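Long-range contacts in ChrR-like cupin domain-containing protein (Ralstonia eutropha, PDB 3CJX), which is of unknown function but adopts a cupin-like beta-barrel fold and belongs to the ChrR-like cupin proteins: residues Leu11-Thr16 / Phe33-Asp38; Leu58-Gly63 / Cys119-Thr124; Trp74-Tyr79 / Ser96-Asn101. All coordinates share one frame; numbering follows the deposited sequence. Where two conformers were deposited one is given.

In the fold
Contact 1 comes first along the chain and closes before the other two begin; contact 3 lies within the stretch spanned by the two arms of contact 2. Contact 1 lays the N-terminal loop against strand 30-38 of the mixed sheet, with its centre about 23 Å from that of contact 2 and about 26 Å from that of contact 3, across the centre of the chain. Contacts 2 and 3 belong to the antiparallel sheet and lie about 12 Å apart, centre to centre. Strands 58-61 and 97-101 are neighbours there, probably hydrogen-bonded from His59 N to His98 O and from His61 N to Ser96 O, which sets His59 and His61 beside His98, consistent with the two cupin motifs.

Contact 1: residues Leu11-Thr16 / Phe33-Asp38; sequences LTVDTT and FPLFMD
Thr15 lies over one face of the Phe33 ring, its CA 3.9 Å from the ring centroid and 20° off the normal, in a CH-pi contact displaced toward the rim. CB of Phe33 points to the loop, and CG is anti to the backbone N (chi1 -159°), beside the carbonyl carbon. The carbonyl oxygen Thr15 O also sits close to this ring, 3.5 Å from Phe33 CE2. Thr15 CG2, beside its own backbone N, touches both the ring, at CD1, and Leu35 CD2 (3.5 Å); the Thr15 and Leu35 side chains cross at about a right angle. The same methyl, Leu35 CD2, is met by Val13. There CG1 is anti to the backbone N (chi1 175°) and bridges two partners, 3.5 Å from Phe33 CE1 and 4.0 Å from Leu35 CD2. The side chains meet through carbon atoms, and the carbonyls of Asp14 and Thr15 touch the ring without hydrogen-bonding across the contact. Hydrogen bonding instead shapes the loop itself: Asp14 OD1 accepts from Thr16 N (2.7 Å) in an Asx turn and also from Thr16 OG1, on its anti and syn sides respectively. Phe20 meets the Phe33 ring edge-to-face. The loop packs on Phe33 and Leu35 of strand 30-38, next to its classic bulge, where Leu35 and Phe36 both face Val45. Strand 30-38 lies between strand 43-50 and strand 156-157, where Leu35 bonds through its backbone to Ile156.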
loop_
_atom_site.group_PDB
_atom_site.type_symbol
_atom_site.label_atom_id
_atom_site.label_comp_id
_atom_site.label_asym_id
_atom_site.label_seq_id
_atom_site.Cartn_x
_atom_site.Cartn_y
_atom_site.Cartn_z
ATOM N N LEU A 11 15.842 -12.144 5.187
ATOM C CA LEU A 11 15.320 -10.804 5.024
ATOM C C LEU A 11 13.894 -10.825 5.545
ATOM O O LEU A 11 12.982 -11.137 4.811
ATOM C CB LEU A 11 15.383 -10.389 3.564
ATOM C CG LEU A 11 16.807 -10.198 3.067
ATOM C CD1 LEU A 11 16.795 -10.043 1.564
ATOM C CD2 LEU A 11 17.485 -9.001 3.754
ATOM N N THR A 12 13.730 -10.505 6.825
ATOM C CA THR A 12 12.442 -10.582 7.502
ATOM C C THR A 12 12.082 -9.312 8.271
ATOM O O THR A 12 12.948 -8.655 8.868
ATOM C CB THR A 12 12.408 -11.770 8.502
ATOM O OG1 THR A 12 11.092 -11.896 9.049
ATOM C CG2 THR A 12 13.426 -11.597 9.648
ATOM N N VAL A 13 10.787 -8.998 8.268
ATOM C CA VAL A 13 10.260 -7.823 8.933
ATOM C C VAL A 13 9.099 -8.192 9.837
ATOM O O VAL A 13 8.126 -8.748 9.366
ATOM C CB VAL A 13 9.724 -6.822 7.904
ATOM C CG1 VAL A 13 9.065 -5.658 8.602
ATOM C CG2 VAL A 13 10.837 -6.326 7.006
ATOM N N ASP A 14 9.191 -7.900 11.125
ATOM C CA ASP A 14 8.090 -8.162 12.043
ATOM C C ASP A 14 7.241 -6.893 12.151
ATOM O O ASP A 14 7.675 -5.905 12.763
ATOM C CB ASP A 14 8.632 -8.571 13.415
ATOM C CG ASP A 14 7.529 -8.804 14.446
ATOM O OD1 ASP A 14 6.380 -8.357 14.239
ATOM O OD2 ASP A 14 7.815 -9.422 15.494
ATOM N N THR A 15 6.029 -6.916 11.587
ATOM C CA THR A 15 5.171 -5.713 11.620
ATOM C C THR A 15 4.576 -5.363 12.993
ATOM O O THR A 15 3.986 -4.312 13.132
ATOM C CB THR A 15 4.051 -5.743 10.557
ATOM O OG1 THR A 15 3.148 -6.824 10.819
ATOM C CG2 THR A 15 4.630 -5.879 9.159
ATOM N N THR A 16 4.733 -6.223 13.997
ATOM C CA THR A 16 4.271 -5.923 15.370
ATOM C C THR A 16 5.364 -5.346 16.285
ATOM O O THR A 16 5.063 -4.908 17.379
ATOM C CB THR A 16 3.695 -7.171 16.086
ATOM O OG1 THR A 16 4.742 -8.081 16.425
ATOM C CG2 THR A 16 2.672 -7.871 15.223
ATOM N N PHE A 33 2.905 -0.000 6.884
ATOM C CA PHE A 33 4.119 -0.641 7.338
ATOM C C PHE A 33 4.756 -1.216 6.065
ATOM O O PHE A 33 4.247 -2.181 5.515
ATOM C CB PHE A 33 3.870 -1.728 8.384
ATOM C CG PHE A 33 5.085 -2.036 9.214
ATOM C CD1 PHE A 33 6.272 -2.443 8.606
ATOM C CD2 PHE A 33 5.054 -1.899 10.584
ATOM C CE1 PHE A 33 7.392 -2.707 9.338
ATOM C CE2 PHE A 33 6.168 -2.171 11.333
ATOM C CZ PHE A 33 7.345 -2.584 10.705
ATOM N N PRO A 34 5.867 -0.625 5.593
ATOM C CA PRO A 34 6.449 -1.153 4.378
ATOM C C PRO A 34 7.126 -2.485 4.631
ATOM O O PRO A 34 7.641 -2.710 5.716
ATOM C CB PRO A 34 7.489 -0.090 4.005
ATOM C CG PRO A 34 7.887 0.495 5.295
ATOM C CD PRO A 34 6.667 0.485 6.142
ATOM N N LEU A 35 7.084 -3.361 3.635
ATOM C CA LEU A 35 7.711 -4.678 3.698
ATOM C C LEU A 35 8.780 -4.814 2.600
ATOM O O LEU A 35 9.967 -4.974 2.906
ATOM C CB LEU A 35 6.642 -5.783 3.594
ATOM C CG LEU A 35 5.492 -5.581 4.590
ATOM C CD1 LEU A 35 4.372 -6.589 4.389
ATOM C CD2 LEU A 35 6.061 -5.642 6.011
ATOM N N PHE A 36 8.352 -4.701 1.340
ATOM C CA PHE A 36 9.238 -4.839 0.186
ATOM C C PHE A 36 8.992 -3.729 -0.828
ATOM O O PHE A 36 7.863 -3.514 -1.225
ATOM C CB PHE A 36 9.023 -6.203 -0.475
ATOM C CG PHE A 36 9.964 -6.481 -1.601
ATOM C CD1 PHE A 36 11.185 -7.072 -1.358
ATOM C CD2 PHE A 36 9.634 -6.145 -2.901
ATOM C CE1 PHE A 36 12.060 -7.324 -2.386
ATOM C CE2 PHE A 36 10.507 -6.387 -3.932
ATOM C CZ PHE A 36 11.714 -6.977 -3.680
HETATM N N MSE A 37 10.055 -3.041 -1.259
HETATM C CA MSE A 37 9.937 -1.943 -2.235
HETATM C C MSE A 37 10.990 -2.011 -3.328
HETATM O O MSE A 37 12.185 -1.919 -3.057
HETATM C CB MSE A 37 10.040 -0.608 -1.535
HETATM C CG MSE A 37 9.218 -0.580 -0.302
HETATM SE SE MSE A 37 8.511 1.133 0.026
HETATM C CE MSE A 37 7.031 0.995 -1.225
ATOM N N ASP A 38 10.528 -2.160 -4.563
ATOM C CA ASP A 38 11.391 -2.275 -5.740
ATOM C C ASP A 38 10.927 -1.239 -6.746
ATOM O O ASP A 38 10.108 -1.547 -7.603
ATOM C CB ASP A 38 11.285 -3.686 -6.335
ATOM C CG ASP A 38 12.197 -3.902 -7.534
ATOM O OD1 ASP A 38 12.656 -2.904 -8.143
ATOM O OD2 ASP A 38 12.453 -5.084 -7.881
#

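Contact 2: residues Leu58-Gly63 / Cys119-Thr124; sequences LHFHTG and CNVNFT
His59 and Asn122 join their side chains across a non-hydrogen-bonded antiparallel pair: ND1 of His59 donates to OD1 of Asn122 over 2.8 Å. The acceptor lies only 2° out of the imidazole plane, although ring and amide are turned 61° from each other. Both side chains run side by side in the same direction.

Backbone bonds form the ladder between strands 58-61 and 120-123. Phe60 and Val121 exchange two, Phe60 N to Val121 O and Val121 N to Phe60 O. Leu58 and Phe123 are the next such pair, with a straight bond from Phe123 N to Leu58 O and a weak one in return. At the end of the ladder Thr62 N donates to Cys119 O (3.1 Å), and the hydroxyl Thr62 OG1 accepts from Cys119 N, continuing the pairing into the loop.

Apolar contacts occupy the opposite face of the sheet, where Phe60 CB approaches the edge of the Phe123 ring at CE2 (3.9 Å) and faces Val121 CB (4.2 Å).

His59 and His61 share one face with the spacing of the H-X-H pair of cupin motif 1, often metal-binding in relatives. Here the Asn122 bond engages His59 ND1 and would fix the ring's rotation, while His61 NE2 weakly bonds a glycerol.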
loop_
_atom_site.group_PDB
_atom_site.type_symbol
_atom_site.label_atom_id
_atom_site.label_comp_id
_atom_site.label_asym_id
_atom_site.label_seq_id
_atom_site.Cartn_x
_atom_site.Cartn_y
_atom_site.Cartn_z
ATOM N N LEU A 58 -9.766 8.071 -6.791
ATOM C CA LEU A 58 -9.786 6.990 -7.776
ATOM C C LEU A 58 -8.340 6.607 -8.131
ATOM O O LEU A 58 -7.526 7.466 -8.421
ATOM C CB LEU A 58 -10.532 7.385 -9.056
ATOM C CG LEU A 58 -12.057 7.384 -9.139
ATOM C CD1 LEU A 58 -12.481 7.994 -10.449
ATOM C CD2 LEU A 58 -12.600 6.001 -9.070
ATOM N N HIS A 59 -8.042 5.311 -8.092
ATOM C CA HIS A 59 -6.708 4.782 -8.411
ATOM C C HIS A 59 -6.728 4.001 -9.707
ATOM O O HIS A 59 -7.330 2.935 -9.747
ATOM C CB HIS A 59 -6.185 3.821 -7.317
ATOM C CG HIS A 59 -5.925 4.465 -5.983
ATOM N ND1 HIS A 59 -5.205 5.634 -5.838
ATOM C CD2 HIS A 59 -6.240 4.067 -4.727
ATOM C CE1 HIS A 59 -5.128 5.951 -4.558
ATOM N NE2 HIS A 59 -5.749 5.016 -3.862
ATOM N N PHE A 60 -6.089 4.517 -10.758
ATOM C CA PHE A 60 -5.924 3.762 -12.003
ATOM C C PHE A 60 -4.655 2.924 -11.851
ATOM O O PHE A 60 -3.584 3.476 -11.606
ATOM C CB PHE A 60 -5.782 4.694 -13.205
ATOM C CG PHE A 60 -5.503 3.989 -14.486
ATOM C CD1 PHE A 60 -6.536 3.503 -15.248
ATOM C CD2 PHE A 60 -4.210 3.805 -14.925
ATOM C CE1 PHE A 60 -6.294 2.842 -16.429
ATOM C CE2 PHE A 60 -3.960 3.134 -16.112
ATOM C CZ PHE A 60 -5.007 2.661 -16.866
ATOM N N HIS A 61 -4.775 1.603 -12.002
ATOM C CA HIS A 61 -3.631 0.675 -11.852
ATOM C C HIS A 61 -2.962 0.349 -13.176
ATOM O O HIS A 61 -3.631 -0.058 -14.114
ATOM C CB HIS A 61 -4.076 -0.640 -11.215
ATOM C CG HIS A 61 -4.778 -0.457 -9.916
ATOM N ND1 HIS A 61 -4.152 0.070 -8.807
ATOM C CD2 HIS A 61 -6.058 -0.701 -9.547
ATOM C CE1 HIS A 61 -5.014 0.131 -7.807
ATOM N NE2 HIS A 61 -6.180 -0.322 -8.231
ATOM N N THR A 62 -1.648 0.525 -13.252
ATOM C CA THR A 62 -0.916 0.176 -14.459
ATOM C C THR A 62 -0.404 -1.269 -14.422
ATOM O O THR A 62 0.101 -1.770 -15.414
ATOM C CB THR A 62 0.292 1.106 -14.678
ATOM O OG1 THR A 62 1.191 0.991 -13.571
ATOM C CG2 THR A 62 -0.154 2.568 -14.840
ATOM N N GLY A 63 -0.499 -1.912 -13.261
ATOM C CA GLY A 63 -0.072 -3.297 -13.083
ATOM C C GLY A 63 -1.048 -3.979 -12.142
ATOM O O GLY A 63 -1.993 -3.314 -11.662
ATOM N N CYS A 119 2.391 1.310 -11.265
ATOM C CA CYS A 119 2.181 2.585 -10.668
ATOM C C CYS A 119 0.694 2.900 -10.489
ATOM O O CYS A 119 -0.184 2.245 -11.064
ATOM C CB CYS A 119 2.878 3.580 -11.585
ATOM S SG CYS A 119 2.637 5.223 -11.228
ATOM N N ASN A 120 0.440 3.898 -9.661
ATOM C CA ASN A 120 -0.922 4.335 -9.441
ATOM C C ASN A 120 -1.058 5.737 -9.982
ATOM O O ASN A 120 -0.248 6.615 -9.721
ATOM C CB ASN A 120 -1.357 4.202 -7.972
ATOM C CG ASN A 120 -1.721 2.758 -7.595
ATOM O OD1 ASN A 120 -1.551 1.835 -8.392
ATOM N ND2 ASN A 120 -2.238 2.571 -6.388
ATOM N N VAL A 121 -2.059 5.917 -10.843
ATOM C CA VAL A 121 -2.309 7.232 -11.424
ATOM C C VAL A 121 -3.614 7.628 -10.761
ATOM O O VAL A 121 -4.602 6.900 -10.847
ATOM C CB VAL A 121 -2.410 7.229 -12.970
ATOM C CG1 VAL A 121 -2.515 8.658 -13.492
ATOM C CG2 VAL A 121 -1.213 6.541 -13.558
ATOM N N ASN A 122 -3.598 8.783 -10.103
ATOM C CA ASN A 122 -4.727 9.256 -9.294
ATOM C C ASN A 122 -5.612 10.269 -9.988
ATOM O O ASN A 122 -5.119 11.254 -10.545
ATOM C CB ASN A 122 -4.182 9.843 -7.989
ATOM C CG ASN A 122 -3.349 8.823 -7.195
ATOM O OD1 ASN A 122 -3.741 7.665 -7.049
ATOM N ND2 ASN A 122 -2.194 9.247 -6.701
ATOM N N PHE A 123 -6.922 10.017 -9.953
ATOM C CA PHE A 123 -7.905 10.906 -10.550
ATOM C C PHE A 123 -9.049 11.173 -9.574
ATOM O O PHE A 123 -9.204 10.466 -8.590
ATOM C CB PHE A 123 -8.507 10.293 -11.811
ATOM C CG PHE A 123 -7.526 10.024 -12.917
ATOM C CD1 PHE A 123 -7.281 10.962 -13.883
ATOM C CD2 PHE A 123 -6.913 8.801 -13.025
ATOM C CE1 PHE A 123 -6.407 10.703 -14.922
ATOM C CE2 PHE A 123 -6.044 8.536 -14.052
ATOM C CZ PHE A 123 -5.791 9.494 -15.008
ATOM N N THR A 124 -9.815 12.226 -9.856
ATOM C CA THR A 124 -11.051 12.558 -9.139
ATOM C C THR A 124 -12.146 11.759 -9.838
ATOM O O THR A 124 -11.918 11.233 -10.931
ATOM C CB THR A 124 -11.402 14.049 -9.267
ATOM O OG1 THR A 124 -11.359 14.426 -10.646
ATOM C CG2 THR A 124 -10.407 14.904 -8.523
#

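Contact 3: residues Trp74-Tyr79 / Ser96-Asn101; sequences WYYTEY and SIHQFN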
loop_
_atom_site.group_PDB
_atom_site.type_symbol
_atom_site.label_atom_id
_atom_site.label_comp_id
_atom_site.label_asym_id
_atom_site.label_seq_id
_atom_site.Cartn_x
_atom_site.Cartn_y
_atom_site.Cartn_z
ATOM N N TRP A 74 -13.997 -3.088 3.776
ATOM C CA TRP A 74 -13.820 -2.059 2.766
ATOM C C TRP A 74 -14.483 -2.483 1.471
ATOM O O TRP A 74 -14.742 -3.670 1.252
ATOM C CB TRP A 74 -12.358 -1.739 2.535
ATOM C CG TRP A 74 -11.554 -2.802 1.836
ATOM C CD1 TRP A 74 -10.789 -3.768 2.422
ATOM C CD2 TRP A 74 -11.388 -2.964 0.421
ATOM N NE1 TRP A 74 -10.184 -4.530 1.463
ATOM C CE2 TRP A 74 -10.534 -4.060 0.229
ATOM C CE3 TRP A 74 -11.887 -2.292 -0.698
ATOM C CZ2 TRP A 74 -10.149 -4.495 -1.036
ATOM C CZ3 TRP A 74 -11.511 -2.728 -1.963
ATOM C CH2 TRP A 74 -10.657 -3.823 -2.121
ATOM N N TYR A 75 -14.784 -1.505 0.627
ATOM C CA TYR A 75 -15.435 -1.776 -0.648
ATOM C C TYR A 75 -15.109 -0.707 -1.678
ATOM O O TYR A 75 -14.708 0.409 -1.341
ATOM C CB TYR A 75 -16.947 -1.824 -0.460
ATOM C CG TYR A 75 -17.546 -0.488 -0.087
ATOM C CD1 TYR A 75 -17.556 -0.057 1.241
ATOM C CD2 TYR A 75 -18.088 0.356 -1.059
ATOM C CE1 TYR A 75 -18.079 1.170 1.591
ATOM C CE2 TYR A 75 -18.596 1.591 -0.719
ATOM C CZ TYR A 75 -18.595 1.988 0.615
ATOM O OH TYR A 75 -19.112 3.207 0.993
ATOM N N TYR A 76 -15.282 -1.070 -2.936
ATOM C CA TYR A 76 -15.042 -0.153 -4.024
ATOM C C TYR A 76 -16.390 0.485 -4.320
ATOM O O TYR A 76 -17.403 -0.201 -4.411
ATOM C CB TYR A 76 -14.458 -0.842 -5.269
ATOM C CG TYR A 76 -12.985 -1.244 -5.211
ATOM C CD1 TYR A 76 -12.009 -0.362 -4.746
ATOM C CD2 TYR A 76 -12.549 -2.451 -5.759
ATOM C CE1 TYR A 76 -10.656 -0.708 -4.740
ATOM C CE2 TYR A 76 -11.195 -2.794 -5.780
ATOM C CZ TYR A 76 -10.259 -1.921 -5.265
ATOM O OH TYR A 76 -8.932 -2.284 -5.243
ATOM N N THR A 77 -16.398 1.806 -4.447
ATOM C CA THR A 77 -17.612 2.576 -4.733
ATOM C C THR A 77 -18.541 1.945 -5.766
ATOM O O THR A 77 -19.749 1.952 -5.620
ATOM C CB THR A 77 -17.217 3.951 -5.312
ATOM O OG1 THR A 77 -16.315 4.607 -4.416
ATOM C CG2 THR A 77 -18.439 4.808 -5.562
ATOM N N GLU A 78 -17.944 1.417 -6.819
ATOM C CA GLU A 78 -18.644 0.839 -7.951
ATOM C C GLU A 78 -19.295 -0.516 -7.626
ATOM O O GLU A 78 -20.294 -0.874 -8.227
ATOM C CB GLU A 78 -17.640 0.665 -9.115
ATOM C CG GLU A 78 -16.809 1.941 -9.549
ATOM C CD GLU A 78 -15.570 2.337 -8.650
ATOM O OE1 GLU A 78 -15.197 1.617 -7.686
ATOM O OE2 GLU A 78 -14.969 3.407 -8.935
ATOM N N TYR A 79 -18.744 -1.254 -6.658
ATOM C CA TYR A 79 -19.230 -2.592 -6.307
ATOM C C TYR A 79 -19.632 -2.708 -4.831
ATOM O O TYR A 79 -19.108 -3.547 -4.097
ATOM C CB TYR A 79 -18.128 -3.595 -6.602
ATOM C CG TYR A 79 -17.678 -3.636 -8.041
ATOM C CD1 TYR A 79 -18.261 -4.517 -8.952
ATOM C CD2 TYR A 79 -16.661 -2.810 -8.499
ATOM C CE1 TYR A 79 -17.839 -4.573 -10.278
ATOM C CE2 TYR A 79 -16.239 -2.859 -9.821
ATOM C CZ TYR A 79 -16.830 -3.751 -10.703
ATOM O OH TYR A 79 -16.415 -3.825 -12.022
ATOM N N SER A 96 -7.489 -1.332 -14.568
ATOM C CA SER A 96 -8.680 -1.074 -13.798
ATOM C C SER A 96 -8.564 0.237 -13.014
ATOM O O SER A 96 -7.471 0.736 -12.758
ATOM C CB SER A 96 -8.992 -2.254 -12.875
ATOM O OG SER A 96 -8.009 -2.439 -11.868
ATOM N N ILE A 97 -9.721 0.801 -12.687
ATOM C CA ILE A 97 -9.806 2.028 -11.930
ATOM C C ILE A 97 -10.981 1.888 -10.961
ATOM O O ILE A 97 -12.106 1.678 -11.382
ATOM C CB ILE A 97 -9.955 3.263 -12.865
ATOM C CG1 ILE A 97 -10.094 4.554 -12.045
ATOM C CG2 ILE A 97 -11.126 3.076 -13.815
ATOM C CD1 ILE A 97 -10.034 5.821 -12.901
ATOM N N HIS A 98 -10.709 1.951 -9.664
ATOM C CA HIS A 98 -11.759 1.866 -8.651
ATOM C C HIS A 98 -11.439 2.826 -7.527
ATOM O O HIS A 98 -10.357 3.394 -7.489
ATOM C CB HIS A 98 -11.897 0.443 -8.093
ATOM C CG HIS A 98 -12.183 -0.587 -9.136
ATOM N ND1 HIS A 98 -11.267 -1.552 -9.500
ATOM C CD2 HIS A 98 -13.257 -0.765 -9.940
ATOM C CE1 HIS A 98 -11.776 -2.298 -10.463
ATOM N NE2 HIS A 98 -12.980 -1.839 -10.753
ATOM N N GLN A 99 -12.389 2.979 -6.607
ATOM C CA GLN A 99 -12.266 3.882 -5.465
ATOM C C GLN A 99 -12.490 3.173 -4.123
ATOM O O GLN A 99 -13.594 2.728 -3.826
ATOM C CB GLN A 99 -13.271 5.018 -5.614
ATOM C CG GLN A 99 -13.287 5.950 -4.435
ATOM C CD GLN A 99 -14.126 7.165 -4.659
ATOM O OE1 GLN A 99 -15.279 7.082 -5.096
ATOM N NE2 GLN A 99 -13.562 8.318 -4.327
ATOM N N PHE A 100 -11.436 3.147 -3.316
ATOM C CA PHE A 100 -11.404 2.492 -2.013
ATOM C C PHE A 100 -12.238 3.277 -0.997
ATOM O O PHE A 100 -12.162 4.503 -0.934
ATOM C CB PHE A 100 -9.933 2.397 -1.547
ATOM C CG PHE A 100 -9.715 1.619 -0.283
ATOM C CD1 PHE A 100 -9.738 2.254 0.956
ATOM C CD2 PHE A 100 -9.427 0.267 -0.329
ATOM C CE1 PHE A 100 -9.516 1.546 2.122
ATOM C CE2 PHE A 100 -9.208 -0.458 0.828
ATOM C CZ PHE A 100 -9.243 0.172 2.053
ATOM N N ASN A 101 -13.035 2.558 -0.218
ATOM C CA ASN A 101 -13.822 3.147 0.840
ATOM C C ASN A 101 -13.797 2.248 2.066
ATOM O O ASN A 101 -13.844 1.020 1.921
ATOM C CB ASN A 101 -15.302 3.245 0.453
ATOM C CG ASN A 101 -15.569 4.177 -0.713
ATOM O OD1 ASN A 101 -15.736 5.388 -0.535
ATOM N ND2 ASN A 101 -15.722 3.600 -1.898
#
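Tyr76 stands between two neighbours, with CB of His98 over the centre of one ring face and Trp74 CZ3 over the centre of the other. His98 CB lies 3.5 Å from the Tyr76 centroid in a CH-pi contact, and the imidazole beyond it forms an offset stack with Tyr76, planes at 25°. Tyr79 adds its CE2 beside His98 NE2 (3.5 Å), its ring steeply inclined to the imidazole.

Trp74 also receives Phe100 on one face of its indole. Phe100 CE2 lies above Trp74 CD2 (3.3 Å) in an offset stack, the phenyl plane at 27° to the five-membered ring.

On the other face of the strand pair, Asn101 CB lies over the Tyr75 ring, 3.7 Å from its centroid. The Asn101 amide donates in its own plane from ND2 to Thr77 OG1 (2.8 Å), this hydroxyl in turn donates to Gln99 OE1, and Asn101 OD1 is hydrogen-bonded to Thr55 OG1. Tyr75 N bonds to Asn101 O in the strand pair, and Thr77 N, already within the type I turn Tyr76-Tyr79, bonds to Gln99 O.

His98, hydrogen-bonded through ND1 to Glu92, follows Pro93 with a spacing consistent with cupin motif 2, and a glycerol near Tyr76 fits a pocket in the cupin barrel.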